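Local coordinates for protein terminal oxygenase component of carbazole (Janthinobacterium sp., PDB 7BUG) that catalyses the angular dioxygenation of carbazole at C-9a and C-1, using a Rieske [2Fe-2S] cluster and a mononuclear iron, to give 2'-aminobiphenyl-2,3-diol, at residues C132-L137 with F283-P288; K194-A199 with S319-M324. All blocks are in the same frame, centred on the assembly; numbering follows the deposited sequence.

Contact 1. Residues C132-L137 with F283-P288; sequences CVFIYL and FEWYVP
Two antiparallel sheets of the chain meet here through one aromatic pair: strand 132-137, from the six-stranded sheet of the Rieske part, sends Phe134 against Trp285 of strand 281-288, which belongs to the larger sheet of the homotrimeric ring hydroxylase part. The backbones stay well apart, the nearest CA atoms, those of Phe134 and Val287, being 10.8 Å from each other, so of these two segments it is the rings of Phe134 and Trp285 that reach across, with Pro31 of strand 28-32 packed against both. Their arrangement is an offset edge-to-face pair. The edge of Phe134 is turned to the face of Trp285, with the planes at 68° and the centroid of the phenyl ring 5.7 Å from that of the indole six-membered ring. The outer end of the phenyl ring, CE2 and CZ, meets CZ2 of the indole's six-membered ring: Phe134 CE2 lies 3.9 Å from Trp285 CZ2, and Phe134 CZ is 4.0 Å from the same carbon. Trp285 CZ2 sits close to the phenyl plane. With CG anti to the carbonyl carbon (chi1 -71°), Phe134 swings its ring end nearer to the other strand than its first side-chain bond suggests, while the first side-chain bond of Trp285 already points toward strand 132-137. Both rings are buried and have further company: Phe134 also touches Leu145 and Trp29, and Trp285 packs on Val269 and makes another edge-to-face pair with Phe153. Between the segments only aromatic carbons meet, consistent with dispersion and a weak C-H edge-to-pi attraction; the small area they bury, 76 Å², is supplemented by Pro31, which bridges the two rings from the neighbouring strand of the Rieske sheet.

Contact 2. Residues K194-A199 with S319-M324; sequences KDNDLA and SKWKPM
The indole of Trp321 meets the carboxamide of Asn196 at its edge, near the ring plane, while one indole face carries Lys320 CG, 3.9 Å above the plane and displaced toward the rim. Amide and ring planes stand 70° apart, so the six-membered end of the indole abuts the amide crosswise: Asn196 OD1 lies 3.7 Å from Trp321 CH2, and Asn196 ND2 is equally far, 3.7 Å, from Trp321 CZ3. These are van der Waals contacts; the polar ends are engaged by other residues, OD1 by Lys256 NZ and ND2 by Asn277 OD1, and Trp321 NE1 bonds to Glu316. With CG anti to the backbone N (chi1 -158°), Asn196 turns its amide from the helix end toward the six-membered edge of Trp321. Alongside, the extended side chain of Met324 reaches the Asp195-Asn196 backbone, though its modelled methyl is too close to Asp195 to be exact. Asn196 is the first residue to leave helix 191-195, which ends in a Schellman motif with Asp197, at positive phi, as the C' residue: Asp197 N reaches Lys194 O at 3.3 Å, and Leu198 N bonds to the carbonyl just before Lys194. Asp197 has been seen to bind magnesium in this protein, though none is bound to this chain here. The end of helix 191-195 lies against helix 307-327, where Trp321 and Met324 belong to a wider pi-type turn. With an alanine in place of Asn196, Lys256 and Asn277 would probably lose their amide partner and the indole edge its neighbour. The chemistry implies a buried amide, probably fixed by its bonds to Lys256 and Asn277, with the indole edge supplying apolar cover.

Contact 1 lies near the middle of the chain, about 5 Å from its centre, and its two touching residues are both buried; contact 2 sits about 23 Å out and is only partly buried. Their centres are about 25 Å apart and they do not touch. No helix or strand is common to both: contact 1 joins a strand of each large sheet, while contact 2 sets a helix end against a longer helix within the ring hydroxylase part. Along the sequence their segments alternate. The inner contact is purely aromatic, whereas the outer one buries more surface and mixes an amide, an indole edge and a thioether.

Contact 1. Residues C132-L137 with F283-P288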
loop_
_atom_site.group_PDB
_atom_site.type_symbol
_atom_site.label_atom_id
_atom_site.label_comp_id
_atom_site.label_asym_id
_atom_site.label_seq_id
_atom_site.Cartn_x
_atom_site.Cartn_y
_atom_site.Cartn_z
ATOM N N CYS A 132 6.476 11.021 -33.722
ATOM C CA CYS A 132 5.727 10.603 -32.501
ATOM C C CYS A 132 4.933 9.343 -32.801
ATOM O O CYS A 132 4.320 9.226 -33.902
ATOM C CB CYS A 132 4.785 11.692 -32.019
ATOM S SG CYS A 132 5.630 13.271 -31.724
ATOM N N VAL A 133 4.874 8.433 -31.828
ATOM C CA VAL A 133 4.135 7.164 -31.982
ATOM C C VAL A 133 2.773 7.325 -31.318
ATOM O O VAL A 133 2.746 7.499 -30.087
ATOM C CB VAL A 133 4.910 5.994 -31.360
ATOM C CG1 VAL A 133 4.123 4.690 -31.383
ATOM C CG2 VAL A 133 6.272 5.833 -32.011
ATOM N N PHE A 134 1.708 7.168 -32.113
ATOM C CA PHE A 134 0.318 7.278 -31.607
ATOM C C PHE A 134 -0.339 5.910 -31.650
ATOM O O PHE A 134 -0.245 5.200 -32.692
ATOM C CB PHE A 134 -0.463 8.242 -32.497
ATOM C CG PHE A 134 -0.096 9.682 -32.380
ATOM C CD1 PHE A 134 0.927 10.260 -33.120
ATOM C CD2 PHE A 134 -0.772 10.476 -31.479
ATOM C CE1 PHE A 134 1.259 11.606 -32.940
ATOM C CE2 PHE A 134 -0.488 11.829 -31.377
ATOM C CZ PHE A 134 0.510 12.389 -32.130
ATOM N N ILE A 135 -1.024 5.536 -30.581
ATOM C CA ILE A 135 -1.839 4.303 -30.519
ATOM C C ILE A 135 -3.301 4.716 -30.438
ATOM O O ILE A 135 -3.606 5.613 -29.655
ATOM C CB ILE A 135 -1.416 3.448 -29.307
ATOM C CG1 ILE A 135 0.039 3.018 -29.464
ATOM C CG2 ILE A 135 -2.347 2.264 -29.096
ATOM C CD1 ILE A 135 0.587 2.292 -28.287
ATOM N N TYR A 136 -4.138 4.083 -31.238
ATOM C CA TYR A 136 -5.597 4.265 -31.146
ATOM C C TYR A 136 -6.103 3.288 -30.113
ATOM O O TYR A 136 -6.182 2.102 -30.412
ATOM C CB TYR A 136 -6.248 4.036 -32.499
ATOM C CG TYR A 136 -7.731 4.281 -32.420
ATOM C CD1 TYR A 136 -8.222 5.561 -32.284
ATOM C CD2 TYR A 136 -8.635 3.225 -32.450
ATOM C CE1 TYR A 136 -9.584 5.797 -32.228
ATOM C CE2 TYR A 136 -9.998 3.465 -32.423
ATOM C CZ TYR A 136 -10.466 4.754 -32.323
ATOM O OH TYR A 136 -11.824 4.945 -32.295
ATOM N N LEU A 137 -6.283 3.743 -28.871
ATOM C CA LEU A 137 -6.756 2.850 -27.789
ATOM C C LEU A 137 -8.282 2.795 -27.890
ATOM O O LEU A 137 -8.959 3.520 -27.212
ATOM C CB LEU A 137 -6.254 3.321 -26.434
ATOM C CG LEU A 137 -6.165 2.291 -25.315
ATOM C CD1 LEU A 137 -7.499 1.638 -24.980
ATOM C CD2 LEU A 137 -5.138 1.223 -25.617
ATOM N N PHE A 283 2.933 21.986 -28.149
ATOM C CA PHE A 283 1.797 21.039 -28.084
ATOM C C PHE A 283 2.148 20.005 -27.022
ATOM O O PHE A 283 3.209 19.372 -27.102
ATOM C CB PHE A 283 1.565 20.351 -29.428
ATOM C CG PHE A 283 1.569 21.184 -30.691
ATOM C CD1 PHE A 283 2.750 21.405 -31.399
ATOM C CD2 PHE A 283 0.389 21.704 -31.213
ATOM C CE1 PHE A 283 2.739 22.109 -32.601
ATOM C CE2 PHE A 283 0.387 22.387 -32.424
ATOM C CZ PHE A 283 1.554 22.556 -33.126
ATOM N N GLU A 284 1.296 19.835 -26.014
ATOM C CA GLU A 284 1.637 18.876 -24.964
ATOM C C GLU A 284 0.390 18.044 -24.628
ATOM O O GLU A 284 -0.716 18.565 -24.435
ATOM C CB GLU A 284 2.286 19.562 -23.751
ATOM C CG GLU A 284 1.423 20.571 -23.091
ATOM C CD GLU A 284 2.097 21.164 -21.838
ATOM O OE1 GLU A 284 3.347 21.314 -21.899
ATOM O OE2 GLU A 284 1.422 21.367 -20.838
ATOM N N TRP A 285 0.630 16.748 -24.518
ATOM C CA TRP A 285 -0.405 15.767 -24.154
ATOM C C TRP A 285 -0.221 15.367 -22.690
ATOM O O TRP A 285 0.948 15.270 -22.224
ATOM C CB TRP A 285 -0.307 14.526 -25.021
ATOM C CG TRP A 285 -0.841 14.627 -26.419
ATOM C CD1 TRP A 285 -1.996 14.040 -26.821
ATOM C CD2 TRP A 285 -0.271 15.242 -27.597
ATOM N NE1 TRP A 285 -2.187 14.205 -28.167
ATOM C CE2 TRP A 285 -1.154 14.954 -28.665
ATOM C CE3 TRP A 285 0.888 15.982 -27.858
ATOM C CZ2 TRP A 285 -0.911 15.397 -29.964
ATOM C CZ3 TRP A 285 1.129 16.393 -29.163
ATOM C CH2 TRP A 285 0.228 16.105 -30.181
ATOM N N TYR A 286 -1.321 14.965 -22.092
ATOM C CA TYR A 286 -1.405 14.370 -20.757
ATOM C C TYR A 286 -2.095 13.027 -20.916
ATOM O O TYR A 286 -3.345 12.937 -20.884
ATOM C CB TYR A 286 -2.124 15.323 -19.830
ATOM C CG TYR A 286 -1.806 16.773 -20.063
ATOM C CD1 TYR A 286 -0.645 17.369 -19.559
ATOM C CD2 TYR A 286 -2.631 17.540 -20.863
ATOM C CE1 TYR A 286 -0.390 18.712 -19.790
ATOM C CE2 TYR A 286 -2.368 18.875 -21.112
ATOM C CZ TYR A 286 -1.243 19.469 -20.573
ATOM O OH TYR A 286 -1.104 20.817 -20.893
ATOM N N VAL A 287 -1.291 12.020 -21.116
ATOM C CA VAL A 287 -1.808 10.703 -21.567
ATOM C C VAL A 287 -2.053 9.813 -20.355
ATOM O O VAL A 287 -1.116 9.478 -19.610
ATOM C CB VAL A 287 -0.819 10.059 -22.536
ATOM C CG1 VAL A 287 -1.344 8.720 -22.998
ATOM C CG2 VAL A 287 -0.537 10.995 -23.691
ATOM N N PRO A 288 -3.282 9.292 -20.178
ATOM C CA PRO A 288 -3.575 8.459 -19.028
ATOM C C PRO A 288 -2.851 7.116 -19.118
ATOM O O PRO A 288 -2.959 6.371 -20.123
ATOM C CB PRO A 288 -5.101 8.211 -19.077
ATOM C CG PRO A 288 -5.601 9.167 -20.106
ATOM C CD PRO A 288 -4.446 9.453 -21.038
#

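Contact 2. Residues K194-A199 with S319-M324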
loop_
_atom_site.group_PDB
_atom_site.type_symbol
_atom_site.label_atom_id
_atom_site.label_comp_id
_atom_site.label_asym_id
_atom_site.label_seq_id
_atom_site.Cartn_x
_atom_site.Cartn_y
_atom_site.Cartn_z
ATOM N N LYS A 194 12.904 35.073 -17.475
ATOM C CA LYS A 194 14.029 36.045 -17.319
ATOM C C LYS A 194 14.917 36.019 -18.569
ATOM O O LYS A 194 15.075 37.056 -19.192
ATOM C CB LYS A 194 14.875 35.748 -16.074
ATOM C CG LYS A 194 14.109 35.319 -14.828
ATOM C CD LYS A 194 14.990 35.171 -13.590
ATOM C CE LYS A 194 14.230 34.676 -12.374
ATOM N NZ LYS A 194 13.290 35.701 -11.860
ATOM N N ASP A 195 15.500 34.870 -18.900
ATOM C CA ASP A 195 16.522 34.738 -19.963
ATOM C C ASP A 195 15.917 34.850 -21.363
ATOM O O ASP A 195 16.728 35.075 -22.291
ATOM C CB ASP A 195 17.290 33.434 -19.868
ATOM C CG ASP A 195 18.214 33.353 -18.671
ATOM O OD1 ASP A 195 18.208 34.304 -17.875
ATOM O OD2 ASP A 195 18.889 32.307 -18.536
ATOM N N ASN A 196 14.605 34.620 -21.550
ATOM C CA ASN A 196 13.972 34.810 -22.890
ATOM C C ASN A 196 13.073 36.040 -22.871
ATOM O O ASN A 196 12.395 36.275 -23.864
ATOM C CB ASN A 196 13.196 33.588 -23.416
ATOM C CG ASN A 196 13.061 33.631 -24.924
ATOM O OD1 ASN A 196 14.031 34.005 -25.606
ATOM N ND2 ASN A 196 11.894 33.238 -25.444
ATOM N N ASP A 197 13.074 36.823 -21.792
ATOM C CA ASP A 197 12.539 38.199 -21.846
ATOM C C ASP A 197 11.026 38.201 -22.075
ATOM O O ASP A 197 10.534 39.138 -22.733
ATOM C CB ASP A 197 13.230 38.962 -22.980
ATOM C CG ASP A 197 13.551 40.381 -22.590
ATOM O OD1 ASP A 197 14.197 40.530 -21.547
ATOM O OD2 ASP A 197 13.113 41.309 -23.309
ATOM N N LEU A 198 10.285 37.233 -21.521
ATOM C CA LEU A 198 8.832 37.115 -21.814
ATOM C C LEU A 198 8.032 38.158 -21.037
ATOM O O LEU A 198 8.293 38.362 -19.849
ATOM C CB LEU A 198 8.346 35.711 -21.434
ATOM C CG LEU A 198 9.083 34.547 -22.084
ATOM C CD1 LEU A 198 8.469 33.210 -21.667
ATOM C CD2 LEU A 198 9.051 34.675 -23.601
ATOM N N ALA A 199 7.033 38.746 -21.669
ATOM C CA ALA A 199 5.892 39.358 -20.963
ATOM C C ALA A 199 5.139 38.208 -20.294
ATOM O O ALA A 199 4.622 37.321 -20.998
ATOM C CB ALA A 199 4.998 40.104 -21.908
ATOM N N SER A 319 20.008 22.948 -27.176
ATOM C CA SER A 319 20.920 23.890 -26.483
ATOM C C SER A 319 20.094 24.831 -25.609
ATOM O O SER A 319 20.594 25.253 -24.600
ATOM C CB SER A 319 21.796 24.638 -27.459
ATOM O OG SER A 319 21.095 25.663 -28.157
ATOM N N LYS A 320 18.863 25.156 -25.998
ATOM C CA LYS A 320 18.129 26.245 -25.339
ATOM C C LYS A 320 16.720 25.777 -24.964
ATOM O O LYS A 320 16.402 25.886 -23.796
ATOM C CB LYS A 320 18.077 27.492 -26.215
ATOM C CG LYS A 320 17.386 28.683 -25.574
ATOM C CD LYS A 320 17.954 30.019 -26.014
ATOM C CE LYS A 320 19.465 30.124 -25.855
ATOM N NZ LYS A 320 20.059 31.047 -26.853
ATOM N N TRP A 321 15.877 25.395 -25.928
ATOM C CA TRP A 321 14.420 25.361 -25.632
ATOM C C TRP A 321 14.058 24.171 -24.729
ATOM O O TRP A 321 13.115 24.326 -23.903
ATOM C CB TRP A 321 13.598 25.395 -26.916
ATOM C CG TRP A 321 13.904 26.588 -27.760
ATOM C CD1 TRP A 321 14.338 26.577 -29.054
ATOM C CD2 TRP A 321 13.870 27.960 -27.369
ATOM N NE1 TRP A 321 14.550 27.851 -29.495
ATOM C CE2 TRP A 321 14.254 28.725 -28.497
ATOM C CE3 TRP A 321 13.548 28.618 -26.189
ATOM C CZ2 TRP A 321 14.322 30.111 -28.467
ATOM C CZ3 TRP A 321 13.586 29.985 -26.170
ATOM C CH2 TRP A 321 13.978 30.719 -27.293
ATOM N N LYS A 322 14.679 23.022 -24.902
ATOM C CA LYS A 322 14.408 21.856 -24.036
ATOM C C LYS A 322 14.823 22.182 -22.598
ATOM O O LYS A 322 14.019 22.058 -21.677
ATOM C CB LYS A 322 15.026 20.580 -24.589
ATOM C CG LYS A 322 14.860 19.385 -23.661
ATOM C CD LYS A 322 15.266 18.099 -24.319
ATOM C CE LYS A 322 15.343 16.952 -23.336
ATOM N NZ LYS A 322 16.115 15.819 -23.903
ATOM N N PRO A 323 16.085 22.575 -22.301
ATOM C CA PRO A 323 16.459 22.799 -20.903
ATOM C C PRO A 323 15.784 24.042 -20.312
ATOM O O PRO A 323 15.456 24.007 -19.127
ATOM C CB PRO A 323 18.003 22.904 -20.940
ATOM C CG PRO A 323 18.317 23.300 -22.346
ATOM C CD PRO A 323 17.234 22.665 -23.210
ATOM N N MET A 324 15.586 25.109 -21.077
ATOM C CA MET A 324 15.111 26.395 -20.518
ATOM C C MET A 324 13.588 26.360 -20.331
ATOM O O MET A 324 13.078 26.946 -19.369
ATOM C CB MET A 324 15.459 27.560 -21.426
ATOM C CG MET A 324 15.377 28.870 -20.722
ATOM S SD MET A 324 15.907 30.202 -21.846
ATOM C CE MET A 324 15.054 31.602 -21.156
#